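Local coordinates for protein gdp-l-fucose synthetase (Naegleria fowleri, PDB 6AQZ) that binds NADP and probably catalyses the epimerisation and the NADPH-dependent reduction that complete GDP-L-fucose synthesis, at residues S126-C131 and E257-L262; T186-T191 and R245-T250. All coordinates share one frame; numbering follows the deposited sequence.

Contact 1 (S126-C131 and E257-L262); sequences SCLSTC and EEPIML. With NAP (NADP nicotinamide-adenine-dinucleotide phosphate), chain G.
Pro259 is the first residue of 257-262 to reach segment 126-131. Its CB meets CD1 of Leu128 at 4.1 Å, and the two side chains cross obliquely. The leucine CG stands anti to its carbonyl carbon (chi1 -46°), and CD1 extends from there to the proline ring. After Pro259 the chain becomes a strand. Ile260 forms backbone hydrogen bonds with Ser187 and Ile189 of strand 184-194, which lies between the two segments. Met261 makes the second touch. Its CB does not point at Thr130, but the turn about chi1 and chi2 brings SD to 3.9 Å from Thr130 CG2, while chi3 turns only the terminal methyl. These side chains meet at about a right angle, methyl against sulfur. Both touches are plain packing and small, with 110 Å² buried in all.

The other side of 126-131 meets the cofactor. Leu128 O lies 3.1 Å from C6N of the nicotinamide ring, and Ser129 CB is 3.6 Å from C5N. Cys127 turns SG anti to its backbone N (chi1 -164°), where it reaches C1D of the ribose at 3.4 Å. A loop that leaves the C-terminal end of a parallel strand to line the nicotinamide pocket is typical of the Rossmann fold.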
ATOM      1  N   SER A 126      -9.783 -13.747   2.314  1.00 39.72           N
ATOM      2  CA  SER A 126      -8.347 -13.642   2.174  1.00 34.76           C
ATOM      3  C   SER A 126      -7.734 -13.700   3.562  1.00 36.48           C
ATOM      4  O   SER A 126      -8.432 -13.646   4.575  1.00 37.81           O
ATOM      5  CB  SER A 126      -7.980 -12.348   1.449  1.00 35.99           C
ATOM      6  OG  SER A 126      -8.490 -12.376   0.129  1.00 38.94           O
ATOM      7  N   CYS A 127      -6.416 -13.754   3.609  1.00 39.44           N
ATOM      8  CA  CYS A 127      -5.726 -14.036   4.852  1.00 40.67           C
ATOM      9  C   CYS A 127      -4.701 -12.944   5.139  1.00 43.56           C
ATOM     10  O   CYS A 127      -3.849 -12.662   4.296  1.00 52.33           O
ATOM     11  CB  CYS A 127      -5.079 -15.424   4.762  1.00 44.21           C
ATOM     12  SG  CYS A 127      -4.597 -16.056   6.306  1.00 63.78           S
ATOM     13  N   LEU A 128      -4.798 -12.316   6.311  1.00 38.85           N
ATOM     14  CA  LEU A 128      -3.811 -11.372   6.816  1.00 35.23           C
ATOM     15  C   LEU A 128      -2.945 -12.075   7.864  1.00 42.45           C
ATOM     16  O   LEU A 128      -2.849 -13.303   7.885  1.00 52.40           O
ATOM     17  CB  LEU A 128      -4.476 -10.120   7.405  1.00 32.54           C
ATOM     18  CG  LEU A 128      -5.590  -9.461   6.599  1.00 38.55           C
ATOM     19  CD1 LEU A 128      -6.073  -8.159   7.255  1.00 33.82           C
ATOM     20  CD2 LEU A 128      -5.214  -9.251   5.171  1.00 28.12           C
ATOM     21  N   SER A 129      -2.323 -11.305   8.750  1.00 44.49           N
ATOM     22  CA  SER A 129      -1.434 -11.865   9.758  1.00 47.15           C
ATOM     23  C   SER A 129      -1.276 -10.852  10.886  1.00 52.03           C
ATOM     24  O   SER A 129      -1.356  -9.636  10.655  1.00 50.19           O
ATOM     25  CB  SER A 129      -0.074 -12.222   9.145  1.00 52.21           C
ATOM     26  OG  SER A 129       0.965 -11.456   9.705  1.00 59.86           O
ATOM     27  N   THR A 130      -1.093 -11.355  12.118  1.00 51.39           N
ATOM     28  CA  THR A 130      -0.973 -10.428  13.240  1.00 56.79           C
ATOM     29  C   THR A 130       0.346  -9.660  13.247  1.00 58.93           C
ATOM     30  O   THR A 130       0.495  -8.743  14.059  1.00 65.15           O
ATOM     31  CB  THR A 130      -1.141 -11.118  14.600  1.00 55.19           C
ATOM     32  OG1 THR A 130      -0.054 -12.015  14.839  1.00 64.83           O
ATOM     33  CG2 THR A 130      -2.451 -11.859  14.679  1.00 50.21           C
ATOM     34  N   CYS A 131       1.305 -10.000  12.392  1.00 53.76           N
ATOM     35  CA  CYS A 131       2.579  -9.298  12.407  1.00 62.59           C
ATOM     36  C   CYS A 131       2.589  -8.078  11.482  1.00 55.56           C
ATOM     37  O   CYS A 131       3.624  -7.417  11.356  1.00 56.23           O
ATOM     38  CB  CYS A 131       3.732 -10.266  12.076  1.00 80.51           C
ATOM     39  SG  CYS A 131       3.769 -11.012  10.412  1.00 92.38           S
ATOM     40  N   GLU A 257     -17.126  -7.061   6.323  1.00 46.54           N
ATOM     41  CA  GLU A 257     -15.888  -6.841   5.595  1.00 39.01           C
ATOM     42  C   GLU A 257     -14.709  -6.562   6.525  1.00 43.21           C
ATOM     43  O   GLU A 257     -13.572  -6.533   6.054  1.00 42.44           O
ATOM     44  CB  GLU A 257     -16.070  -5.693   4.588  1.00 43.06           C
ATOM     45  CG  GLU A 257     -16.073  -4.283   5.232  1.00 50.77           C
ATOM     46  CD  GLU A 257     -16.196  -3.113   4.234  1.00 58.79           C
ATOM     47  OE1 GLU A 257     -16.060  -3.291   3.005  1.00 57.35           O
ATOM     48  OE2 GLU A 257     -16.459  -1.987   4.696  1.00 68.59           O
ATOM     49  N   GLU A 258     -14.949  -6.339   7.822  1.00 44.71           N
ATOM     50  CA  GLU A 258     -13.844  -6.158   8.763  1.00 40.47           C
ATOM     51  C   GLU A 258     -13.127  -7.487   8.974  1.00 47.80           C
ATOM     52  O   GLU A 258     -13.786  -8.522   9.124  1.00 47.68           O
ATOM     53  CB  GLU A 258     -14.353  -5.666  10.119  1.00 43.67           C
ATOM     54  CG  GLU A 258     -15.204  -4.427  10.045  1.00 50.07           C
ATOM     55  CD  GLU A 258     -14.439  -3.229   9.515  1.00 55.99           C
ATOM     56  OE1 GLU A 258     -13.213  -3.124   9.786  1.00 59.44           O
ATOM     57  OE2 GLU A 258     -15.070  -2.407   8.807  1.00 56.14           O
ATOM     58  N   PRO A 259     -11.792  -7.497   9.018  1.00 47.47           N
ATOM     59  CA  PRO A 259     -11.089  -8.760   9.301  1.00 38.98           C
ATOM     60  C   PRO A 259     -11.469  -9.261  10.678  1.00 39.04           C
ATOM     61  O   PRO A 259     -11.807  -8.483  11.564  1.00 45.63           O
ATOM     62  CB  PRO A 259      -9.607  -8.380   9.231  1.00 45.03           C
ATOM     63  CG  PRO A 259      -9.566  -6.881   9.387  1.00 43.56           C
ATOM     64  CD  PRO A 259     -10.868  -6.357   8.845  1.00 43.01           C
ATOM     65  N   ILE A 260     -11.464 -10.579  10.843  1.00 37.10           N
ATOM     66  CA  ILE A 260     -11.726 -11.200  12.139  1.00 33.47           C
ATOM     67  C   ILE A 260     -10.489 -11.990  12.524  1.00 41.80           C
ATOM     68  O   ILE A 260      -9.980 -12.784  11.728  1.00 44.05           O
ATOM     69  CB  ILE A 260     -12.983 -12.092  12.116  1.00 32.91           C
ATOM     70  CG1 ILE A 260     -13.203 -12.737  13.477  1.00 38.63           C
ATOM     71  CG2 ILE A 260     -12.913 -13.178  11.041  1.00 32.63           C
ATOM     72  CD1 ILE A 260     -14.526 -13.526  13.565  1.00 34.61           C
ATOM     73  N   MET A 261      -9.990 -11.755  13.732  1.00 33.27           N
ATOM     74  CA  MET A 261      -8.820 -12.490  14.169  1.00 41.00           C
ATOM     75  C   MET A 261      -9.116 -13.936  14.527  1.00 41.35           C
ATOM     76  O   MET A 261     -10.146 -14.259  15.120  1.00 38.14           O
ATOM     77  CB  MET A 261      -8.159 -11.779  15.318  1.00 38.24           C
ATOM     78  CG  MET A 261      -7.424 -10.695  14.647  1.00 58.37           C
ATOM     79  SD  MET A 261      -5.938 -10.340  15.474  1.00 62.74           S
ATOM     80  CE  MET A 261      -6.636  -9.006  16.465  1.00 53.97           C
ATOM     81  N   LEU A 262      -8.193 -14.806  14.138  1.00 43.34           N
ATOM     82  CA  LEU A 262      -8.231 -16.219  14.504  1.00 41.55           C
ATOM     83  C   LEU A 262      -7.053 -16.458  15.437  1.00 39.71           C
ATOM     84  O   LEU A 262      -5.908 -16.552  14.989  1.00 40.46           O
ATOM     85  CB  LEU A 262      -8.143 -17.091  13.262  1.00 43.36           C
ATOM     86  CG  LEU A 262      -9.089 -16.822  12.082  1.00 42.02           C
ATOM     87  CD1 LEU A 262      -8.952 -17.930  11.013  1.00 43.01           C
ATOM     88  CD2 LEU A 262     -10.524 -16.668  12.537  1.00 33.68           C
TER
HETATM   89  PA  NAP G 401       2.737 -21.826   3.239  1.00 43.59           P
HETATM   90  O1A NAP G 401       4.093 -21.242   2.984  1.00 45.52           O
HETATM   91  O2A NAP G 401       2.553 -23.034   4.120  1.00 46.25           O
HETATM   92  O5B NAP G 401       1.958 -22.159   1.821  1.00 42.91           O
HETATM   93  C5B NAP G 401       1.781 -20.955   1.161  1.00 44.44           C
HETATM   94  C4B NAP G 401       0.980 -21.277  -0.130  1.00 48.12           C
HETATM   95  O4B NAP G 401       1.101 -20.207  -1.102  1.00 47.41           O
HETATM   96  C3B NAP G 401       1.458 -22.630  -0.797  1.00 38.76           C
HETATM   97  O3B NAP G 401       0.355 -23.314  -1.331  1.00 38.01           O
HETATM   98  C2B NAP G 401       2.252 -22.113  -2.005  1.00 42.65           C
HETATM   99  O2B NAP G 401       2.180 -22.897  -3.083  1.00 43.89           O
HETATM  100  C1B NAP G 401       1.341 -20.857  -2.343  1.00 44.66           C
HETATM  101  N9A NAP G 401       2.009 -19.931  -3.250  1.00 38.77           N
HETATM  102  C8A NAP G 401       3.090 -19.119  -2.973  1.00 40.46           C
HETATM  103  N7A NAP G 401       3.473 -18.365  -4.029  1.00 42.81           N
HETATM  104  C5A NAP G 401       2.597 -18.728  -5.039  1.00 34.38           C
HETATM  105  C6A NAP G 401       2.491 -18.303  -6.360  1.00 40.82           C
HETATM  106  N6A NAP G 401       3.364 -17.337  -6.860  1.00 44.83           N
HETATM  107  N1A NAP G 401       1.522 -18.786  -7.176  1.00 43.61           N
HETATM  108  C2A NAP G 401       0.704 -19.714  -6.596  1.00 47.70           C
HETATM  109  N3A NAP G 401       0.691 -20.229  -5.348  1.00 41.53           N
HETATM  110  C4A NAP G 401       1.667 -19.698  -4.573  1.00 34.16           C
HETATM  111  O3  NAP G 401       1.990 -20.485   3.895  1.00 46.07           O
HETATM  112  PN  NAP G 401       0.891 -20.838   4.991  1.00 46.23           P
HETATM  113  O1N NAP G 401      -0.155 -21.774   4.519  1.00 45.12           O
HETATM  114  O2N NAP G 401       1.441 -20.867   6.399  1.00 46.93           O
HETATM  115  O5D NAP G 401      -0.025 -19.351   5.108  1.00 54.00           O
HETATM  116  C5D NAP G 401      -0.894 -19.172   4.062  1.00 44.12           C
HETATM  117  C4D NAP G 401      -1.631 -17.900   4.417  1.00 52.03           C
HETATM  118  O4D NAP G 401      -1.751 -17.850   5.849  1.00 45.40           O
HETATM  119  C3D NAP G 401      -0.705 -16.660   3.999  1.00 58.51           C
HETATM  120  O3D NAP G 401      -1.492 -15.666   3.440  1.00 51.91           O
HETATM  121  C2D NAP G 401      -0.083 -16.223   5.344  1.00 57.91           C
HETATM  122  O2D NAP G 401       0.110 -14.868   5.463  1.00 58.93           O
HETATM  123  C1D NAP G 401      -1.223 -16.618   6.327  1.00 49.92           C
HETATM  124  N1N NAP G 401      -0.692 -16.730   7.716  1.00 55.58           N
HETATM  125  C2N NAP G 401       0.109 -17.798   8.126  1.00 48.01           C
HETATM  126  C3N NAP G 401       0.608 -17.843   9.411  1.00 51.45           C
HETATM  127  C7N NAP G 401       1.477 -18.990   9.829  1.00 47.96           C
HETATM  128  O7N NAP G 401       2.031 -19.043  10.941  1.00 42.82           O
HETATM  129  N7N NAP G 401       1.687 -20.047   8.936  1.00 40.82           N
HETATM  130  C4N NAP G 401       0.335 -16.782  10.408  1.00 56.85           C
HETATM  131  C5N NAP G 401      -0.515 -15.674   9.876  1.00 58.35           C
HETATM  132  C6N NAP G 401      -0.983 -15.681   8.626  1.00 59.32           C
HETATM  133  P2B NAP G 401       3.474 -24.217  -3.241  1.00 50.14           P
HETATM  134  O1X NAP G 401       3.069 -25.094  -2.098  1.00 51.94           O
HETATM  135  O2X NAP G 401       3.151 -24.722  -4.649  1.00 55.56           O
HETATM  136  O3X NAP G 401       4.712 -23.387  -3.070  1.00 51.97           O

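Contact 2 (T186-T191 and R245-T250); sequences TSVIPT and RMLLWT. With NAP (NADP nicotinamide-adenine-dinucleotide phosphate), chain G.
This is a buried apolar contact between a strand and a helix, where helix 240-253 packs on one face of the central sheet. Val188 of strand 184-194 carries it from the sheet side. Its CG1 is held anti to the carbonyl carbon (chi1 -59°) and meets two helix residues one turn apart. Leu247 CD1 lies 4.1 Å away, with the two side chains crossing at about a right angle. Thr250 CG2 is closer to the same methyl, at 3.9 Å. The area buried between the segments is 138 Å².

Thr250 turns its methyl to the valine and its hydroxyl to its own helix. OG1 donates to Met246 O at 2.9 Å, and that oxygen also accepts the backbone N of Thr250 at 3.0 Å. The two donors come from opposite faces of the carbonyl plane, with OG1 tilted 30° from it. Two donors thus grip Met246 O, and the OG1 bond gives the hydroxyl a partner within the apolar contact and should fix its rotation.

Packing of helices on a parallel sheet is the basic layering of the Rossmann fold, and the helix has further sheet and helix neighbours here. Ile125 of strand 123-127 touches Val188, Leu247 and Thr250. Leu247 also packs on Phe36 and Val40 of helix 35-46. Met246 reaches Leu262 of strand 260-262.

Further along the strand the chain arrives at NADP. Pro190 places CG 3.4 Å from C6N of the nicotinamide, and its carbonyl oxygen is 3.4 Å from C5N. Thr191 O comes to 3.1 Å from C4N, the carbon that exchanges hydride in nicotinamide cofactors.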
ATOM      1  N   THR A 186     -13.979 -10.424   2.476  1.00 39.09           N
ATOM      2  CA  THR A 186     -13.573 -10.211   3.857  1.00 40.93           C
ATOM      3  C   THR A 186     -12.258 -10.963   4.083  1.00 42.29           C
ATOM      4  O   THR A 186     -11.628 -11.448   3.138  1.00 38.22           O
ATOM      5  CB  THR A 186     -14.688 -10.614   4.821  1.00 38.59           C
ATOM      6  OG1 THR A 186     -14.294 -10.276   6.152  1.00 39.75           O
ATOM      7  CG2 THR A 186     -14.984 -12.106   4.728  1.00 38.59           C
ATOM      8  N   SER A 187     -11.807 -11.025   5.335  1.00 37.80           N
ATOM      9  CA  SER A 187     -10.503 -11.600   5.599  1.00 37.43           C
ATOM     10  C   SER A 187     -10.441 -12.071   7.036  1.00 36.31           C
ATOM     11  O   SER A 187     -11.217 -11.634   7.882  1.00 39.13           O
ATOM     12  CB  SER A 187      -9.395 -10.588   5.349  1.00 38.75           C
ATOM     13  OG  SER A 187      -9.512  -9.590   6.330  1.00 37.48           O
ATOM     14  N   VAL A 188      -9.474 -12.937   7.301  1.00 42.05           N
ATOM     15  CA  VAL A 188      -9.191 -13.433   8.638  1.00 31.77           C
ATOM     16  C   VAL A 188      -7.761 -13.083   8.978  1.00 33.59           C
ATOM     17  O   VAL A 188      -6.912 -12.925   8.094  1.00 36.57           O
ATOM     18  CB  VAL A 188      -9.389 -14.967   8.771  1.00 32.07           C
ATOM     19  CG1 VAL A 188     -10.786 -15.354   8.441  1.00 32.34           C
ATOM     20  CG2 VAL A 188      -8.364 -15.720   7.897  1.00 36.42           C
ATOM     21  N   ILE A 189      -7.486 -12.980  10.269  1.00 35.28           N
ATOM     22  CA  ILE A 189      -6.132 -12.670  10.716  1.00 34.77           C
ATOM     23  C   ILE A 189      -5.698 -13.786  11.653  1.00 36.96           C
ATOM     24  O   ILE A 189      -5.950 -13.711  12.867  1.00 42.89           O
ATOM     25  CB  ILE A 189      -6.053 -11.317  11.430  1.00 36.86           C
ATOM     26  CG1 ILE A 189      -6.850 -10.241  10.693  1.00 32.46           C
ATOM     27  CG2 ILE A 189      -4.610 -10.904  11.580  1.00 39.25           C
ATOM     28  CD1 ILE A 189      -6.679  -8.917  11.334  1.00 36.43           C
ATOM     29  N   PRO A 190      -5.087 -14.846  11.147  1.00 40.40           N
ATOM     30  CA  PRO A 190      -4.633 -15.913  12.036  1.00 42.47           C
ATOM     31  C   PRO A 190      -3.367 -15.484  12.757  1.00 45.30           C
ATOM     32  O   PRO A 190      -2.600 -14.642  12.289  1.00 44.92           O
ATOM     33  CB  PRO A 190      -4.396 -17.099  11.094  1.00 39.99           C
ATOM     34  CG  PRO A 190      -4.138 -16.482   9.765  1.00 45.04           C
ATOM     35  CD  PRO A 190      -4.883 -15.172   9.724  1.00 42.68           C
ATOM     36  N   THR A 191      -3.206 -16.026  13.944  1.00 53.84           N
ATOM     37  CA  THR A 191      -2.005 -15.867  14.744  1.00 56.16           C
ATOM     38  C   THR A 191      -0.982 -16.924  14.302  1.00 53.62           C
ATOM     39  O   THR A 191      -1.025 -17.405  13.166  1.00 50.89           O
ATOM     40  CB  THR A 191      -2.369 -15.997  16.227  1.00 54.03           C
ATOM     41  OG1 THR A 191      -1.344 -15.411  17.030  1.00 52.98           O
ATOM     42  CG2 THR A 191      -2.604 -17.498  16.628  1.00 49.22           C
ATOM     43  N   ARG A 245     -11.177 -24.834  10.845  1.00 40.10           N
ATOM     44  CA  ARG A 245     -12.581 -24.838  11.247  1.00 45.94           C
ATOM     45  C   ARG A 245     -13.095 -23.411  11.468  1.00 51.45           C
ATOM     46  O   ARG A 245     -14.218 -23.072  11.065  1.00 50.74           O
ATOM     47  CB  ARG A 245     -12.768 -25.695  12.506  1.00 44.62           C
ATOM     48  CG  ARG A 245     -12.598 -27.197  12.274  1.00 51.48           C
ATOM     49  CD  ARG A 245     -13.049 -28.011  13.479  1.00 52.34           C
ATOM     50  NE  ARG A 245     -12.136 -27.839  14.600  1.00 54.74           N
ATOM     51  CZ  ARG A 245     -12.472 -27.413  15.813  1.00 55.01           C
ATOM     52  NH1 ARG A 245     -13.730 -27.084  16.102  1.00 58.52           N
ATOM     53  NH2 ARG A 245     -11.528 -27.314  16.739  1.00 46.84           N
ATOM     54  N   MET A 246     -12.277 -22.560  12.097  1.00 45.55           N
ATOM     55  CA  MET A 246     -12.631 -21.159  12.265  1.00 47.46           C
ATOM     56  C   MET A 246     -12.761 -20.469  10.918  1.00 47.53           C
ATOM     57  O   MET A 246     -13.674 -19.653  10.711  1.00 45.22           O
ATOM     58  CB  MET A 246     -11.574 -20.458  13.112  1.00 46.57           C
ATOM     59  CG  MET A 246     -11.376 -21.126  14.438  1.00 43.40           C
ATOM     60  SD  MET A 246      -9.903 -20.580  15.305  1.00 53.03           S
ATOM     61  CE  MET A 246     -10.488 -19.083  16.085  1.00 44.37           C
ATOM     62  N   LEU A 247     -11.864 -20.789   9.987  1.00 39.66           N
ATOM     63  CA  LEU A 247     -11.972 -20.207   8.653  1.00 44.12           C
ATOM     64  C   LEU A 247     -13.243 -20.684   7.966  1.00 42.88           C
ATOM     65  O   LEU A 247     -13.928 -19.901   7.296  1.00 44.62           O
ATOM     66  CB  LEU A 247     -10.733 -20.547   7.815  1.00 45.19           C
ATOM     67  CG  LEU A 247     -10.649 -20.202   6.322  1.00 44.34           C
ATOM     68  CD1 LEU A 247     -10.765 -18.670   6.062  1.00 37.15           C
ATOM     69  CD2 LEU A 247      -9.336 -20.688   5.777  1.00 39.95           C
ATOM     70  N   LEU A 248     -13.564 -21.980   8.099  1.00 47.01           N
ATOM     71  CA  LEU A 248     -14.769 -22.496   7.457  1.00 49.39           C
ATOM     72  C   LEU A 248     -16.036 -21.905   8.079  1.00 51.10           C
ATOM     73  O   LEU A 248     -16.977 -21.558   7.358  1.00 44.21           O
ATOM     74  CB  LEU A 248     -14.775 -24.018   7.498  1.00 52.42           C
ATOM     75  CG  LEU A 248     -13.717 -24.556   6.526  1.00 53.90           C
ATOM     76  CD1 LEU A 248     -13.516 -26.064   6.689  1.00 51.96           C
ATOM     77  CD2 LEU A 248     -14.012 -24.182   5.077  1.00 47.77           C
ATOM     78  N   TRP A 249     -16.074 -21.776   9.405  1.00 39.36           N
ATOM     79  CA  TRP A 249     -17.174 -21.047  10.026  1.00 49.10           C
ATOM     80  C   TRP A 249     -17.304 -19.637   9.440  1.00 47.42           C
ATOM     81  O   TRP A 249     -18.411 -19.175   9.148  1.00 49.44           O
ATOM     82  CB  TRP A 249     -16.970 -20.992  11.543  1.00 39.93           C
ATOM     83  CG  TRP A 249     -17.975 -20.162  12.228  1.00 50.55           C
ATOM     84  CD1 TRP A 249     -19.149 -20.578  12.785  1.00 53.04           C
ATOM     85  CD2 TRP A 249     -17.921 -18.741  12.425  1.00 45.64           C
ATOM     86  NE1 TRP A 249     -19.832 -19.511  13.315  1.00 51.96           N
ATOM     87  CE2 TRP A 249     -19.099 -18.369  13.115  1.00 44.83           C
ATOM     88  CE3 TRP A 249     -16.991 -17.750  12.087  1.00 48.59           C
ATOM     89  CZ2 TRP A 249     -19.371 -17.049  13.481  1.00 41.78           C
ATOM     90  CZ3 TRP A 249     -17.266 -16.422  12.442  1.00 49.45           C
ATOM     91  CH2 TRP A 249     -18.449 -16.091  13.126  1.00 46.56           C
ATOM     92  N   THR A 250     -16.178 -18.954   9.245  1.00 41.03           N
ATOM     93  CA  THR A 250     -16.193 -17.603   8.684  1.00 35.64           C
ATOM     94  C   THR A 250     -16.832 -17.584   7.297  1.00 42.98           C
ATOM     95  O   THR A 250     -17.696 -16.757   7.018  1.00 49.54           O
ATOM     96  CB  THR A 250     -14.758 -17.048   8.660  1.00 34.47           C
ATOM     97  OG1 THR A 250     -14.261 -16.937  10.001  1.00 38.48           O
ATOM     98  CG2 THR A 250     -14.674 -15.675   7.989  1.00 35.15           C
TER
HETATM   99  PA  NAP G 401       2.737 -21.826   3.239  1.00 43.59           P
HETATM  100  O1A NAP G 401       4.093 -21.242   2.984  1.00 45.52           O
HETATM  101  O2A NAP G 401       2.553 -23.034   4.120  1.00 46.25           O
HETATM  102  O5B NAP G 401       1.958 -22.159   1.821  1.00 42.91           O
HETATM  103  C5B NAP G 401       1.781 -20.955   1.161  1.00 44.44           C
HETATM  104  C4B NAP G 401       0.980 -21.277  -0.130  1.00 48.12           C
HETATM  105  O4B NAP G 401       1.101 -20.207  -1.102  1.00 47.41           O
HETATM  106  C3B NAP G 401       1.458 -22.630  -0.797  1.00 38.76           C
HETATM  107  O3B NAP G 401       0.355 -23.314  -1.331  1.00 38.01           O
HETATM  108  C2B NAP G 401       2.252 -22.113  -2.005  1.00 42.65           C
HETATM  109  O2B NAP G 401       2.180 -22.897  -3.083  1.00 43.89           O
HETATM  110  C1B NAP G 401       1.341 -20.857  -2.343  1.00 44.66           C
HETATM  111  N9A NAP G 401       2.009 -19.931  -3.250  1.00 38.77           N
HETATM  112  C8A NAP G 401       3.090 -19.119  -2.973  1.00 40.46           C
HETATM  113  N7A NAP G 401       3.473 -18.365  -4.029  1.00 42.81           N
HETATM  114  C5A NAP G 401       2.597 -18.728  -5.039  1.00 34.38           C
HETATM  115  C6A NAP G 401       2.491 -18.303  -6.360  1.00 40.82           C
HETATM  116  N6A NAP G 401       3.364 -17.337  -6.860  1.00 44.83           N
HETATM  117  N1A NAP G 401       1.522 -18.786  -7.176  1.00 43.61           N
HETATM  118  C2A NAP G 401       0.704 -19.714  -6.596  1.00 47.70           C
HETATM  119  N3A NAP G 401       0.691 -20.229  -5.348  1.00 41.53           N
HETATM  120  C4A NAP G 401       1.667 -19.698  -4.573  1.00 34.16           C
HETATM  121  O3  NAP G 401       1.990 -20.485   3.895  1.00 46.07           O
HETATM  122  PN  NAP G 401       0.891 -20.838   4.991  1.00 46.23           P
HETATM  123  O1N NAP G 401      -0.155 -21.774   4.519  1.00 45.12           O
HETATM  124  O2N NAP G 401       1.441 -20.867   6.399  1.00 46.93           O
HETATM  125  O5D NAP G 401      -0.025 -19.351   5.108  1.00 54.00           O
HETATM  126  C5D NAP G 401      -0.894 -19.172   4.062  1.00 44.12           C
HETATM  127  C4D NAP G 401      -1.631 -17.900   4.417  1.00 52.03           C
HETATM  128  O4D NAP G 401      -1.751 -17.850   5.849  1.00 45.40           O
HETATM  129  C3D NAP G 401      -0.705 -16.660   3.999  1.00 58.51           C
HETATM  130  O3D NAP G 401      -1.492 -15.666   3.440  1.00 51.91           O
HETATM  131  C2D NAP G 401      -0.083 -16.223   5.344  1.00 57.91           C
HETATM  132  O2D NAP G 401       0.110 -14.868   5.463  1.00 58.93           O
HETATM  133  C1D NAP G 401      -1.223 -16.618   6.327  1.00 49.92           C
HETATM  134  N1N NAP G 401      -0.692 -16.730   7.716  1.00 55.58           N
HETATM  135  C2N NAP G 401       0.109 -17.798   8.126  1.00 48.01           C
HETATM  136  C3N NAP G 401       0.608 -17.843   9.411  1.00 51.45           C
HETATM  137  C7N NAP G 401       1.477 -18.990   9.829  1.00 47.96           C
HETATM  138  O7N NAP G 401       2.031 -19.043  10.941  1.00 42.82           O
HETATM  139  N7N NAP G 401       1.687 -20.047   8.936  1.00 40.82           N
HETATM  140  C4N NAP G 401       0.335 -16.782  10.408  1.00 56.85           C
HETATM  141  C5N NAP G 401      -0.515 -15.674   9.876  1.00 58.35           C
HETATM  142  C6N NAP G 401      -0.983 -15.681   8.626  1.00 59.32           C
HETATM  143  P2B NAP G 401       3.474 -24.217  -3.241  1.00 50.14           P
HETATM  144  O1X NAP G 401       3.069 -25.094  -2.098  1.00 51.94           O
HETATM  145  O2X NAP G 401       3.151 -24.722  -4.649  1.00 55.56           O
HETATM  146  O3X NAP G 401       4.712 -23.387  -3.070  1.00 51.97           O

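In the fold
Contacts 1 and 2 have centres 7 Å apart and meet on the same sheet. Strand 184-194 of contact 2 runs between strands 123-127 and 260-262, which hold the two segments of contact 1. Probable hydrogen bonds join them on both sides: Leu128 N to Val188 O at 2.8 Å and Leu262 N to Ile189 O at 2.8 Å. Helix 240-253 is followed in the chain by strand 260-262. Both segments of contact 2 lie between residues 131 and 257, within the span that contact 1 closes. Segments 126-131 and 186-191 both reach the nicotinamide end of NADP. Tyr158 and Lys162, from helix 156-179, also hydrogen-bond the cofactor.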